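Local coordinates for ABC transporter sugar binding protein (Xanthomonas axonopodis pv. citri, PDB 3UOR), which probably captures maltose or related sugars in the periplasm as the solute-binding component of an ABC importer, at residues 168-173 against 230-235; 174-179 against 258-263; 389-392 against 397-400; 164-169 against 202-207. One frame throughout, in Å; residues are numbered along the deposited sequence.

How the contacts relate
Helix 166-180 is shared by three of the four contacts. Its N-terminal turn makes contact 4 with the loop after helix 195-202, its next turns lie beside helix 221-235 in contact 1, and the turns beyond pack on strand 259-264 of the mixed sheet in contact 2. The centres of contacts 4 and 2 lie about 20 Å apart, with contact 1 about 12 and 10 Å from them. Contact 3 comes last along the chain, joining helices 377-394 and 398-412 about 17 Å from contact 1, which it touches through Asp231 and His398. Contacts 2, 1 and 3 thus run in an unbroken series from strand 259-264 through helices 166-180 and 221-235 to the hairpin of this solute-binding protein.

Contact 1. Residues 168-173 against 230-235; sequences EMEQVM and YDNMYQ
Segments of two helices of the alpha/beta fold, 166-180 and 221-235, run almost parallel and meet here through Met169, Met173 and Met233 and, beside them, through Glu170 and Asn232. The segment axes are inclined by 11° and come no closer than 11.8 Å, a wide spacing that long, flexible thioether chains can span. Met233 does most of the reaching. Its SD lies 3.8 Å from CE of Met173, and the two chains cross at about a right angle; the same Met233 offers its terminal CE to the CE of Met169, a looser touch at 4.4 Å. At the more open flank the contact turns polar. A water donates to OE2 of Glu170 at 2.6 Å and accepts from ND2 of Asn232 at 3.0 Å, bridging a carboxylate and an amide whose planes differ by 36°. Asn232 has CG anti to its own backbone N (chi1 -174°), which carries the amide toward helix 166-180, while OD1 is taken up by NE2 of Gln236. Around the pair, Trp238 of the following loop lies against Met173 and Asn232, Phe200 of helix 195-202 packs on Met233, and helix 377-394 lies against Tyr230 and Tyr234.

Contact 2. Residues 174-179 against 258-263; sequences AAIKRK and YYAFYL
Ile176 has more surface buried than any other residue of this contact, with Ala260 and Phe261 as its two partners, and the three of them join helix 166-180 to the start of strand 259-264, at a corner of the chain. The nearest CA atoms, those of Ile176 and Ala260, are 7.6 Å apart, a separation short enough for a methyl group to suffice on the strand side. CB of Ala260 faces both branches of the isoleucine: CD1 of Ile176 lies 3.6 Å from CB of Ala260, and CG2 of Ile176 lies 4.0 Å from the same CB. The longer branch, with CG1 beside the backbone N (chi1 -66°) and then fully extended, places CD1 where it touches both the alanine and the phenylalanine. CD1 of Ile176 meets the far end of the ring, 3.9 Å from CZ of Phe261, approaching obliquely.

The chain turns at Ala260, which probably helps consecutive residues reach the same isoleucine: the alanine CB points at the helix, whereas Phe261 sends only the end of its ring that way. Through their backbones Ala260 is hydrogen-bonded to Arg150 of strand 134-150, and Phe261 to Ala186 and to Leu188 of the parallel strand 187-188. Ala157 also packs on Ile176, and Met162 on Phe261. All three touching residues are buried and every touching atom is carbon, which implies that helix and strand are held together here by shape and exclusion of water, with Ala260 and Phe261 probably positioned by the backbone pairing on the strand side.

Contact 3. Residues 389-392 against 397-400; sequences ERVV and SHDA
Val391, near the end of helix 377-394, and Ser397, just before helix 398-412, bring the backbones of the two segments within 6.4 Å of each other, measured between their CA atoms. The chain has doubled back over only four intervening residues. Val391 directs its side chain at the second segment and parts its branches: CG1, anti to the backbone N (chi1 163°), goes to the imidazole of His398, while CG2 looks more loosely at the backbone O of Ser397, 4.3 Å away. CG1 of Val391 approaches the ring obliquely, 3.6 Å from NE2 and 3.7 Å from CD2 of His398, the two side chains crossing at about a right angle. This is the turn of a helical hairpin, and the second helix begins with a classical N-cap: OG of Ser397 accepts from the backbone N of Ala400 at 3.0 Å, the N-H pointing at it with an angle of 153°, which satisfies one of the amides in the first turn. Farther down the hairpin a salt bridge from Arg390 to Glu404 links the same two helices. NE2 of His398 is hydrogen-bonded to OD2 of Asp231 on helix 221-235, and the side chain of His398 also touches Leu227 of that helix.

Contact 4. Residues 164-169 against 202-207; sequences KTWAEM and LQQDDR
Trp166 in the first turn of helix 166-180 and Gln203 in the loop after helix 195-202 hold the nearest CA atoms of the two segments, yet these are 10.7 Å apart, so long side chains must bridge the distance. The indole does so at its edge. Its NE1 donates to OE1 of Gln203 over 2.8 Å, a noticeably bent bond (133° at the hydrogen) whose donor lies in the carbonyl plane of the amide. The glutamine is extended beyond CG, and its NE2 is in turn committed to the backbone O atoms of Pro290 and Ala297, which fixes the rotation of the amide. Gln204 folds back at chi2 (-49°) and brings NE2 obliquely to the benzene part of the indole, 3.1 Å from CH2 of Trp166, a close contact rather than a bond; the hydrogen bond of that nitrogen goes to the backbone O of Phe200. Behind the tryptophan the helix starts with a capping box: OG1 of Thr165 accepts from N of Glu168 at 2.9 Å, and OE1 of Glu168 accepts from N of Thr165 at 3.2 Å as well as from N of Lys164. Phe229 stacks on the indole and Phe200 meets it nearly perpendicularly. A buried indole is thus packed against two aromatic rings while its N-H is met by the amide oxygen of Gln203 and, weakly, by the backbone O of Pro290, which probably limits the rotation of the ring.

Contact 1. Residues 168-173 against 230-235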
loop_
_atom_site.group_PDB
_atom_site.type_symbol
_atom_site.label_atom_id
_atom_site.label_comp_id
_atom_site.label_asym_id
_atom_site.label_seq_id
_atom_site.Cartn_x
_atom_site.Cartn_y
_atom_site.Cartn_z
ATOM N N GLU A 168 22.983 6.731 -4.595
ATOM C CA GLU A 168 22.794 6.945 -6.030
ATOM C C GLU A 168 21.588 7.872 -6.269
ATOM O O GLU A 168 21.608 8.738 -7.138
ATOM C CB GLU A 168 22.575 5.608 -6.752
ATOM C CG GLU A 168 23.778 4.669 -6.702
ATOM C CD GLU A 168 23.474 3.266 -7.204
ATOM O OE1 GLU A 168 22.286 2.964 -7.511
ATOM O OE2 GLU A 168 24.435 2.467 -7.296
ATOM N N MET A 169 20.528 7.676 -5.497
ATOM C CA MET A 169 19.343 8.497 -5.665
ATOM C C MET A 169 19.675 9.968 -5.374
ATOM O O MET A 169 19.253 10.880 -6.110
ATOM C CB MET A 169 18.207 8.012 -4.760
ATOM C CG MET A 169 16.861 8.610 -5.159
ATOM S SD MET A 169 15.547 8.157 -4.033
ATOM C CE MET A 169 14.245 9.183 -4.701
ATOM N N GLU A 170 20.445 10.198 -4.311
ATOM C CA GLU A 170 20.834 11.567 -3.956
ATOM C C GLU A 170 21.645 12.243 -5.074
ATOM O O GLU A 170 21.375 13.393 -5.448
ATOM C CB GLU A 170 21.605 11.582 -2.630
ATOM C CG GLU A 170 20.769 11.055 -1.474
ATOM C CD GLU A 170 21.346 11.448 -0.122
ATOM O OE1 GLU A 170 22.563 11.703 -0.034
ATOM O OE2 GLU A 170 20.583 11.499 0.861
ATOM N N GLN A 171 22.622 11.526 -5.622
ATOM C CA GLN A 171 23.429 12.059 -6.721
ATOM C C GLN A 171 22.590 12.344 -7.965
ATOM O O GLN A 171 22.755 13.378 -8.589
ATOM C CB GLN A 171 24.569 11.114 -7.064
ATOM C CG GLN A 171 25.559 10.984 -5.945
ATOM C CD GLN A 171 26.267 12.293 -5.711
ATOM O OE1 GLN A 171 26.707 12.945 -6.660
ATOM N NE2 GLN A 171 26.364 12.701 -4.451
ATOM N N VAL A 172 21.685 11.435 -8.322
ATOM C CA VAL A 172 20.810 11.671 -9.477
ATOM C C VAL A 172 19.924 12.902 -9.236
ATOM O O VAL A 172 19.767 13.762 -10.103
ATOM C CB VAL A 172 19.902 10.459 -9.777
ATOM C CG1 VAL A 172 18.848 10.849 -10.794
ATOM C CG2 VAL A 172 20.734 9.264 -10.271
ATOM N N MET A 173 19.344 12.993 -8.046
ATOM C CA MET A 173 18.498 14.147 -7.748
ATOM C C MET A 173 19.297 15.442 -7.796
ATOM O O MET A 173 18.816 16.448 -8.305
ATOM C CB MET A 173 17.759 13.993 -6.410
ATOM C CG MET A 173 16.614 12.953 -6.482
ATOM S SD MET A 173 15.686 12.843 -4.941
ATOM C CE MET A 173 16.932 12.229 -3.797
ATOM N N TYR A 230 14.659 11.343 4.225
ATOM C CA TYR A 230 13.455 12.031 3.767
ATOM C C TYR A 230 13.538 13.572 3.952
ATOM O O TYR A 230 13.295 14.337 3.018
ATOM C CB TYR A 230 12.256 11.450 4.531
ATOM C CG TYR A 230 10.921 12.112 4.290
ATOM C CD1 TYR A 230 10.125 11.745 3.200
ATOM C CD2 TYR A 230 10.414 13.060 5.183
ATOM C CE1 TYR A 230 8.872 12.322 3.000
ATOM C CE2 TYR A 230 9.163 13.649 4.983
ATOM C CZ TYR A 230 8.395 13.263 3.896
ATOM O OH TYR A 230 7.155 13.815 3.675
ATOM N N ASP A 231 13.890 14.029 5.144
ATOM C CA ASP A 231 14.000 15.478 5.393
ATOM C C ASP A 231 15.050 16.111 4.472
ATOM O O ASP A 231 14.841 17.190 3.903
ATOM C CB ASP A 231 14.365 15.721 6.852
ATOM C CG ASP A 231 14.397 17.199 7.215
ATOM O OD1 ASP A 231 13.601 17.984 6.652
ATOM O OD2 ASP A 231 15.208 17.558 8.091
ATOM N N ASN A 232 16.177 15.427 4.303
ATOM C CA ASN A 232 17.264 15.965 3.483
ATOM C C ASN A 232 16.816 16.377 2.077
ATOM O O ASN A 232 17.313 17.353 1.539
ATOM C CB ASN A 232 18.423 14.969 3.390
ATOM C CG ASN A 232 19.622 15.549 2.675
ATOM O OD1 ASN A 232 20.227 16.516 3.135
ATOM N ND2 ASN A 232 19.983 14.954 1.547
ATOM N N MET A 233 15.892 15.628 1.477
ATOM C CA MET A 233 15.453 15.928 0.113
ATOM C C MET A 233 14.775 17.298 0.021
ATOM O O MET A 233 14.911 17.993 -0.975
ATOM C CB MET A 233 14.481 14.857 -0.406
ATOM C CG MET A 233 15.094 13.448 -0.513
ATOM S SD MET A 233 14.004 12.333 -1.441
ATOM C CE MET A 233 14.364 10.815 -0.570
ATOM N N TYR A 234 13.991 17.667 1.026
ATOM C CA TYR A 234 13.401 19.002 1.004
ATOM C C TYR A 234 14.441 20.073 1.285
ATOM O O TYR A 234 14.426 21.117 0.648
ATOM C CB TYR A 234 12.256 19.136 2.005
ATOM C CG TYR A 234 11.163 18.127 1.791
ATOM C CD1 TYR A 234 10.032 18.431 1.042
ATOM C CD2 TYR A 234 11.273 16.853 2.330
ATOM C CE1 TYR A 234 9.032 17.482 0.863
ATOM C CE2 TYR A 234 10.286 15.908 2.156
ATOM C CZ TYR A 234 9.181 16.218 1.420
ATOM O OH TYR A 234 8.209 15.258 1.285
ATOM N N GLN A 235 15.341 19.813 2.229
ATOM C CA GLN A 235 16.299 20.837 2.617
ATOM C C GLN A 235 17.332 21.084 1.525
ATOM O O GLN A 235 17.901 22.178 1.463
ATOM C CB GLN A 235 16.973 20.551 3.972
ATOM C CG GLN A 235 16.032 20.271 5.162
ATOM C CD GLN A 235 14.864 21.237 5.276
ATOM O OE1 GLN A 235 14.907 22.354 4.777
ATOM N NE2 GLN A 235 13.812 20.803 5.944
HETATM O O HOH W 1 18.236 12.615 0.951
#

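Contact 2. Residues 174-179 against 258-263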
loop_
_atom_site.group_PDB
_atom_site.type_symbol
_atom_site.label_atom_id
_atom_site.label_comp_id
_atom_site.label_asym_id
_atom_site.label_seq_id
_atom_site.Cartn_x
_atom_site.Cartn_y
_atom_site.Cartn_z
ATOM N N ALA A 174 20.516 15.425 -7.279
ATOM C CA ALA A 174 21.327 16.650 -7.307
ATOM C C ALA A 174 21.627 16.983 -8.766
ATOM O O ALA A 174 21.631 18.148 -9.160
ATOM C CB ALA A 174 22.613 16.475 -6.514
ATOM N N ALA A 175 21.832 15.950 -9.581
ATOM C CA ALA A 175 22.181 16.171 -10.982
ATOM C C ALA A 175 20.991 16.793 -11.729
ATOM O O ALA A 175 21.157 17.676 -12.573
ATOM C CB ALA A 175 22.647 14.865 -11.648
ATOM N N ILE A 176 19.788 16.357 -11.390
ATOM C CA ILE A 176 18.582 16.903 -12.019
ATOM C C ILE A 176 18.367 18.341 -11.569
ATOM O O ILE A 176 18.013 19.216 -12.361
ATOM C CB ILE A 176 17.336 16.047 -11.671
ATOM C CG1 ILE A 176 17.465 14.659 -12.296
ATOM C CG2 ILE A 176 16.068 16.731 -12.125
ATOM C CD1 ILE A 176 16.329 13.712 -11.983
ATOM N N LYS A 177 18.605 18.583 -10.286
ATOM C CA LYS A 177 18.398 19.902 -9.723
ATOM C C LYS A 177 19.317 20.924 -10.408
ATOM O O LYS A 177 18.875 22.014 -10.771
ATOM C CB LYS A 177 18.610 19.881 -8.210
ATOM C CG LYS A 177 18.372 21.238 -7.516
ATOM C CD LYS A 177 16.899 21.626 -7.517
ATOM C CE LYS A 177 16.711 22.944 -6.787
ATOM N NZ LYS A 177 15.280 23.232 -6.538
ATOM N N ARG A 178 20.585 20.572 -10.608
ATOM C CA ARG A 178 21.479 21.442 -11.378
ATOM C C ARG A 178 20.877 21.747 -12.744
ATOM O O ARG A 178 20.841 22.887 -13.169
ATOM C CB ARG A 178 22.857 20.806 -11.569
ATOM C CG ARG A 178 23.656 20.696 -10.287
ATOM C CD ARG A 178 25.118 20.395 -10.574
ATOM N NE ARG A 178 25.332 19.085 -11.182
ATOM C CZ ARG A 178 25.465 17.952 -10.495
ATOM N NH1 ARG A 178 25.389 17.959 -9.166
ATOM N NH2 ARG A 178 25.671 16.806 -11.138
ATOM N N LYS A 179 20.398 20.722 -13.430
ATOM C CA LYS A 179 19.825 20.913 -14.757
ATOM C C LYS A 179 18.568 21.794 -14.774
ATOM O O LYS A 179 18.431 22.653 -15.641
ATOM C CB LYS A 179 19.525 19.568 -15.410
ATOM C CG LYS A 179 20.202 19.378 -16.745
ATOM C CD LYS A 179 21.703 19.485 -16.609
ATOM C CE LYS A 179 22.372 19.344 -17.960
ATOM N NZ LYS A 179 23.831 19.649 -17.895
ATOM N N TYR A 258 8.010 20.178 -13.986
ATOM C CA TYR A 258 8.153 20.806 -12.665
ATOM C C TYR A 258 8.942 19.909 -11.703
ATOM O O TYR A 258 9.597 20.390 -10.781
ATOM C CB TYR A 258 6.778 21.156 -12.070
ATOM C CG TYR A 258 6.815 21.907 -10.737
ATOM C CD1 TYR A 258 7.679 22.980 -10.532
ATOM C CD2 TYR A 258 5.954 21.562 -9.698
ATOM C CE1 TYR A 258 7.699 23.672 -9.317
ATOM C CE2 TYR A 258 5.965 22.251 -8.481
ATOM C CZ TYR A 258 6.838 23.298 -8.298
ATOM O OH TYR A 258 6.839 23.968 -7.094
ATOM N N TYR A 259 8.870 18.598 -11.921
ATOM C CA TYR A 259 9.681 17.645 -11.173
ATOM C C TYR A 259 9.853 16.394 -12.015
ATOM O O TYR A 259 8.951 16.028 -12.766
ATOM C CB TYR A 259 9.038 17.307 -9.816
ATOM C CG TYR A 259 7.534 17.158 -9.860
ATOM C CD1 TYR A 259 6.703 18.213 -9.501
ATOM C CD2 TYR A 259 6.949 15.971 -10.266
ATOM C CE1 TYR A 259 5.348 18.090 -9.547
ATOM C CE2 TYR A 259 5.579 15.837 -10.322
ATOM C CZ TYR A 259 4.784 16.901 -9.962
ATOM O OH TYR A 259 3.415 16.777 -9.997
ATOM N N ALA A 260 11.008 15.743 -11.875
ATOM C CA ALA A 260 11.354 14.576 -12.675
ATOM C C ALA A 260 10.779 13.255 -12.147
ATOM O O ALA A 260 10.432 12.349 -12.941
ATOM C CB ALA A 260 12.871 14.482 -12.788
ATOM N N PHE A 261 10.709 13.133 -10.814
ATOM C CA PHE A 261 10.171 11.933 -10.155
ATOM C C PHE A 261 8.912 12.239 -9.363
ATOM O O PHE A 261 8.745 13.330 -8.794
ATOM C CB PHE A 261 11.170 11.309 -9.159
ATOM C CG PHE A 261 12.516 10.969 -9.740
ATOM C CD1 PHE A 261 12.678 10.734 -11.096
ATOM C CD2 PHE A 261 13.625 10.849 -8.904
ATOM C CE1 PHE A 261 13.920 10.394 -11.613
ATOM C CE2 PHE A 261 14.866 10.518 -9.412
ATOM C CZ PHE A 261 15.016 10.286 -10.767
ATOM N N TYR A 262 8.053 11.235 -9.276
ATOM C CA TYR A 262 6.859 11.293 -8.460
ATOM C C TYR A 262 6.747 9.937 -7.765
ATOM O O TYR A 262 6.666 8.897 -8.423
ATOM C CB TYR A 262 5.646 11.586 -9.343
ATOM C CG TYR A 262 4.311 11.631 -8.634
ATOM C CD1 TYR A 262 4.151 12.309 -7.436
ATOM C CD2 TYR A 262 3.192 11.043 -9.202
ATOM C CE1 TYR A 262 2.915 12.362 -6.800
ATOM C CE2 TYR A 262 1.938 11.091 -8.574
ATOM C CZ TYR A 262 1.814 11.746 -7.378
ATOM O OH TYR A 262 0.586 11.788 -6.765
ATOM N N LEU A 263 6.785 9.951 -6.437
ATOM C CA LEU A 263 6.716 8.728 -5.659
ATOM C C LEU A 263 5.266 8.360 -5.352
ATOM O O LEU A 263 4.652 8.957 -4.476
ATOM C CB LEU A 263 7.506 8.900 -4.369
ATOM C CG LEU A 263 8.097 7.639 -3.736
ATOM C CD1 LEU A 263 8.987 8.019 -2.579
ATOM C CD2 LEU A 263 6.966 6.702 -3.292
#

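Contact 3. Residues 389-392 against 397-400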
loop_
_atom_site.group_PDB
_atom_site.type_symbol
_atom_site.label_atom_id
_atom_site.label_comp_id
_atom_site.label_asym_id
_atom_site.label_seq_id
_atom_site.Cartn_x
_atom_site.Cartn_y
_atom_site.Cartn_z
ATOM N N GLU A 389 6.171 16.673 8.890
ATOM C CA GLU A 389 5.903 17.916 8.190
ATOM C C GLU A 389 6.436 19.097 9.010
ATOM O O GLU A 389 6.870 20.108 8.459
ATOM C CB GLU A 389 4.420 18.070 7.931
ATOM C CG GLU A 389 4.045 19.343 7.217
ATOM C CD GLU A 389 2.557 19.423 6.965
ATOM O OE1 GLU A 389 1.790 18.798 7.733
ATOM O OE2 GLU A 389 2.150 20.106 6.009
ATOM N N ARG A 390 6.436 18.953 10.328
ATOM C CA ARG A 390 6.957 20.011 11.190
ATOM C C ARG A 390 8.474 20.076 11.078
ATOM O O ARG A 390 9.062 21.154 11.068
ATOM C CB ARG A 390 6.564 19.763 12.640
ATOM C CG ARG A 390 6.301 21.022 13.428
ATOM C CD ARG A 390 5.207 20.750 14.446
ATOM N NE ARG A 390 5.591 19.642 15.312
ATOM C CZ ARG A 390 4.756 18.721 15.779
ATOM N NH1 ARG A 390 3.464 18.762 15.464
ATOM N NH2 ARG A 390 5.219 17.756 16.563
ATOM N N VAL A 391 9.101 18.908 11.017
ATOM C CA VAL A 391 10.527 18.821 10.786
ATOM C C VAL A 391 10.885 19.486 9.462
ATOM O O VAL A 391 11.805 20.311 9.408
ATOM C CB VAL A 391 10.996 17.368 10.777
ATOM C CG1 VAL A 391 12.379 17.243 10.123
ATOM C CG2 VAL A 391 10.989 16.824 12.187
ATOM N N VAL A 392 10.160 19.136 8.396
ATOM C CA VAL A 392 10.442 19.705 7.078
ATOM C C VAL A 392 10.174 21.215 6.992
ATOM O O VAL A 392 11.001 21.975 6.502
ATOM C CB VAL A 392 9.658 19.018 5.964
ATOM C CG1 VAL A 392 9.963 19.680 4.637
ATOM C CG2 VAL A 392 9.992 17.500 5.914
ATOM N N SER A 397 13.924 19.905 15.280
ATOM C CA SER A 397 15.077 18.997 15.260
ATOM C C SER A 397 14.650 17.534 15.208
ATOM O O SER A 397 13.548 17.176 15.633
ATOM C CB SER A 397 15.941 19.205 16.500
ATOM O OG SER A 397 15.300 18.643 17.626
ATOM N N HIS A 398 15.543 16.678 14.724
ATOM C CA HIS A 398 15.213 15.277 14.552
ATOM C C HIS A 398 15.148 14.616 15.912
ATOM O O HIS A 398 14.278 13.775 16.148
ATOM C CB HIS A 398 16.220 14.583 13.618
ATOM C CG HIS A 398 16.161 15.084 12.205
ATOM N ND1 HIS A 398 16.800 14.453 11.161
ATOM C CD2 HIS A 398 15.520 16.147 11.665
ATOM C CE1 HIS A 398 16.571 15.117 10.038
ATOM N NE2 HIS A 398 15.793 16.147 10.318
ATOM N N ASP A 399 16.059 15.000 16.806
ATOM C CA ASP A 399 16.009 14.523 18.192
ATOM C C ASP A 399 14.664 14.838 18.828
ATOM O O ASP A 399 14.066 13.964 19.444
ATOM C CB ASP A 399 17.120 15.153 19.053
ATOM C CG ASP A 399 18.464 14.453 18.890
ATOM O OD1 ASP A 399 19.502 15.064 19.240
ATOM O OD2 ASP A 399 18.487 13.297 18.413
ATOM N N ALA A 400 14.211 16.091 18.698
ATOM C CA ALA A 400 12.952 16.541 19.304
ATOM C C ALA A 400 11.807 15.791 18.635
ATOM O O ALA A 400 10.883 15.338 19.297
ATOM C CB ALA A 400 12.749 18.077 19.128
#

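Contact 4. Residues 164-169 against 202-207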
loop_
_atom_site.group_PDB
_atom_site.type_symbol
_atom_site.label_atom_id
_atom_site.label_comp_id
_atom_site.label_asym_id
_atom_site.label_seq_id
_atom_site.Cartn_x
_atom_site.Cartn_y
_atom_site.Cartn_z
ATOM N N LYS A 164 19.428 2.866 -7.628
ATOM C CA LYS A 164 18.909 1.739 -6.856
ATOM C C LYS A 164 19.265 1.846 -5.390
ATOM O O LYS A 164 18.632 1.199 -4.551
ATOM C CB LYS A 164 19.424 0.397 -7.395
ATOM C CG LYS A 164 19.026 0.106 -8.834
ATOM C CD LYS A 164 19.472 -1.299 -9.250
ATOM C CE LYS A 164 18.981 -1.620 -10.654
ATOM N NZ LYS A 164 18.966 -3.091 -10.899
ATOM N N THR A 165 20.293 2.636 -5.080
ATOM C CA THR A 165 20.637 2.891 -3.695
ATOM C C THR A 165 20.251 4.318 -3.315
ATOM O O THR A 165 20.154 5.203 -4.164
ATOM C CB THR A 165 22.127 2.731 -3.450
ATOM O OG1 THR A 165 22.802 3.869 -3.993
ATOM C CG2 THR A 165 22.649 1.458 -4.133
ATOM N N TRP A 166 20.051 4.539 -2.024
ATOM C CA TRP A 166 19.866 5.884 -1.504
ATOM C C TRP A 166 20.921 6.866 -2.006
ATOM O O TRP A 166 20.576 7.934 -2.525
ATOM C CB TRP A 166 19.848 5.856 0.015
ATOM C CG TRP A 166 18.510 5.390 0.594
ATOM C CD1 TRP A 166 17.486 4.773 -0.077
ATOM C CD2 TRP A 166 18.090 5.491 1.960
ATOM N NE1 TRP A 166 16.456 4.488 0.790
ATOM C CE2 TRP A 166 16.798 4.925 2.045
ATOM C CE3 TRP A 166 18.683 6.014 3.125
ATOM C CZ2 TRP A 166 16.076 4.876 3.251
ATOM C CZ3 TRP A 166 17.969 5.964 4.321
ATOM C CH2 TRP A 166 16.680 5.402 4.373
ATOM N N ALA A 167 22.203 6.519 -1.864
ATOM C CA ALA A 167 23.266 7.445 -2.280
ATOM C C ALA A 167 23.207 7.757 -3.774
ATOM O O ALA A 167 23.366 8.910 -4.180
ATOM C CB ALA A 167 24.646 6.917 -1.908
ATOM N N GLU A 168 22.983 6.731 -4.595
ATOM C CA GLU A 168 22.794 6.945 -6.030
ATOM C C GLU A 168 21.588 7.872 -6.269
ATOM O O GLU A 168 21.608 8.738 -7.138
ATOM C CB GLU A 168 22.575 5.608 -6.752
ATOM C CG GLU A 168 23.778 4.669 -6.702
ATOM C CD GLU A 168 23.474 3.266 -7.204
ATOM O OE1 GLU A 168 22.286 2.964 -7.511
ATOM O OE2 GLU A 168 24.435 2.467 -7.296
ATOM N N MET A 169 20.528 7.676 -5.497
ATOM C CA MET A 169 19.343 8.497 -5.665
ATOM C C MET A 169 19.675 9.968 -5.374
ATOM O O MET A 169 19.253 10.880 -6.110
ATOM C CB MET A 169 18.207 8.012 -4.760
ATOM C CG MET A 169 16.861 8.610 -5.159
ATOM S SD MET A 169 15.547 8.157 -4.033
ATOM C CE MET A 169 14.245 9.183 -4.701
ATOM N N LEU A 202 10.290 1.515 6.389
ATOM C CA LEU A 202 10.176 0.067 6.203
ATOM C C LEU A 202 11.432 -0.567 5.599
ATOM O O LEU A 202 11.599 -1.767 5.692
ATOM C CB LEU A 202 8.965 -0.291 5.344
ATOM C CG LEU A 202 7.635 -0.018 6.011
ATOM C CD1 LEU A 202 6.497 -0.238 5.011
ATOM C CD2 LEU A 202 7.521 -0.930 7.179
ATOM N N GLN A 203 12.307 0.226 4.973
ATOM C CA GLN A 203 13.549 -0.334 4.411
ATOM C C GLN A 203 14.646 -0.579 5.455
ATOM O O GLN A 203 15.749 -0.961 5.095
ATOM C CB GLN A 203 14.100 0.550 3.282
ATOM C CG GLN A 203 13.127 0.736 2.126
ATOM C CD GLN A 203 13.658 1.687 1.110
ATOM O OE1 GLN A 203 14.509 2.532 1.416
ATOM N NE2 GLN A 203 13.176 1.565 -0.119
ATOM N N GLN A 204 14.345 -0.369 6.735
ATOM C CA GLN A 204 15.362 -0.480 7.785
ATOM C C GLN A 204 15.205 -1.817 8.481
ATOM O O GLN A 204 14.138 -2.394 8.450
ATOM C CB GLN A 204 15.207 0.655 8.814
ATOM C CG GLN A 204 15.147 2.082 8.199
ATOM C CD GLN A 204 16.265 2.338 7.188
ATOM O OE1 GLN A 204 17.439 2.090 7.471
ATOM N NE2 GLN A 204 15.898 2.828 5.996
ATOM N N ASP A 205 16.250 -2.275 9.158
ATOM C CA ASP A 205 16.245 -3.589 9.788
ATOM C C ASP A 205 15.433 -3.644 11.053
ATOM O O ASP A 205 15.013 -4.722 11.479
ATOM C CB ASP A 205 17.666 -4.016 10.130
ATOM C CG ASP A 205 18.433 -4.458 8.918
ATOM O OD1 ASP A 205 17.786 -4.998 7.991
ATOM O OD2 ASP A 205 19.669 -4.260 8.887
ATOM N N ASP A 206 15.233 -2.498 11.684
ATOM C CA ASP A 206 14.485 -2.525 12.931
ATOM C C ASP A 206 13.010 -2.209 12.701
ATOM O O ASP A 206 12.607 -1.801 11.617
ATOM C CB ASP A 206 15.152 -1.690 14.054
ATOM C CG ASP A 206 15.182 -0.200 13.759
ATOM O OD1 ASP A 206 14.820 0.183 12.628
ATOM O OD2 ASP A 206 15.560 0.586 14.670
ATOM N N ARG A 207 12.214 -2.456 13.725
ATOM C CA ARG A 207 10.770 -2.340 13.667
ATOM C C ARG A 207 10.367 -0.945 14.189
ATOM O O ARG A 207 11.049 -0.386 15.046
ATOM C CB ARG A 207 10.212 -3.439 14.563
ATOM C CG ARG A 207 8.752 -3.777 14.419
ATOM C CD ARG A 207 8.398 -4.884 15.421
ATOM N NE ARG A 207 6.980 -5.199 15.386
ATOM C CZ ARG A 207 6.356 -5.660 14.312
ATOM N NH1 ARG A 207 7.039 -5.870 13.194
ATOM N NH2 ARG A 207 5.054 -5.924 14.358
#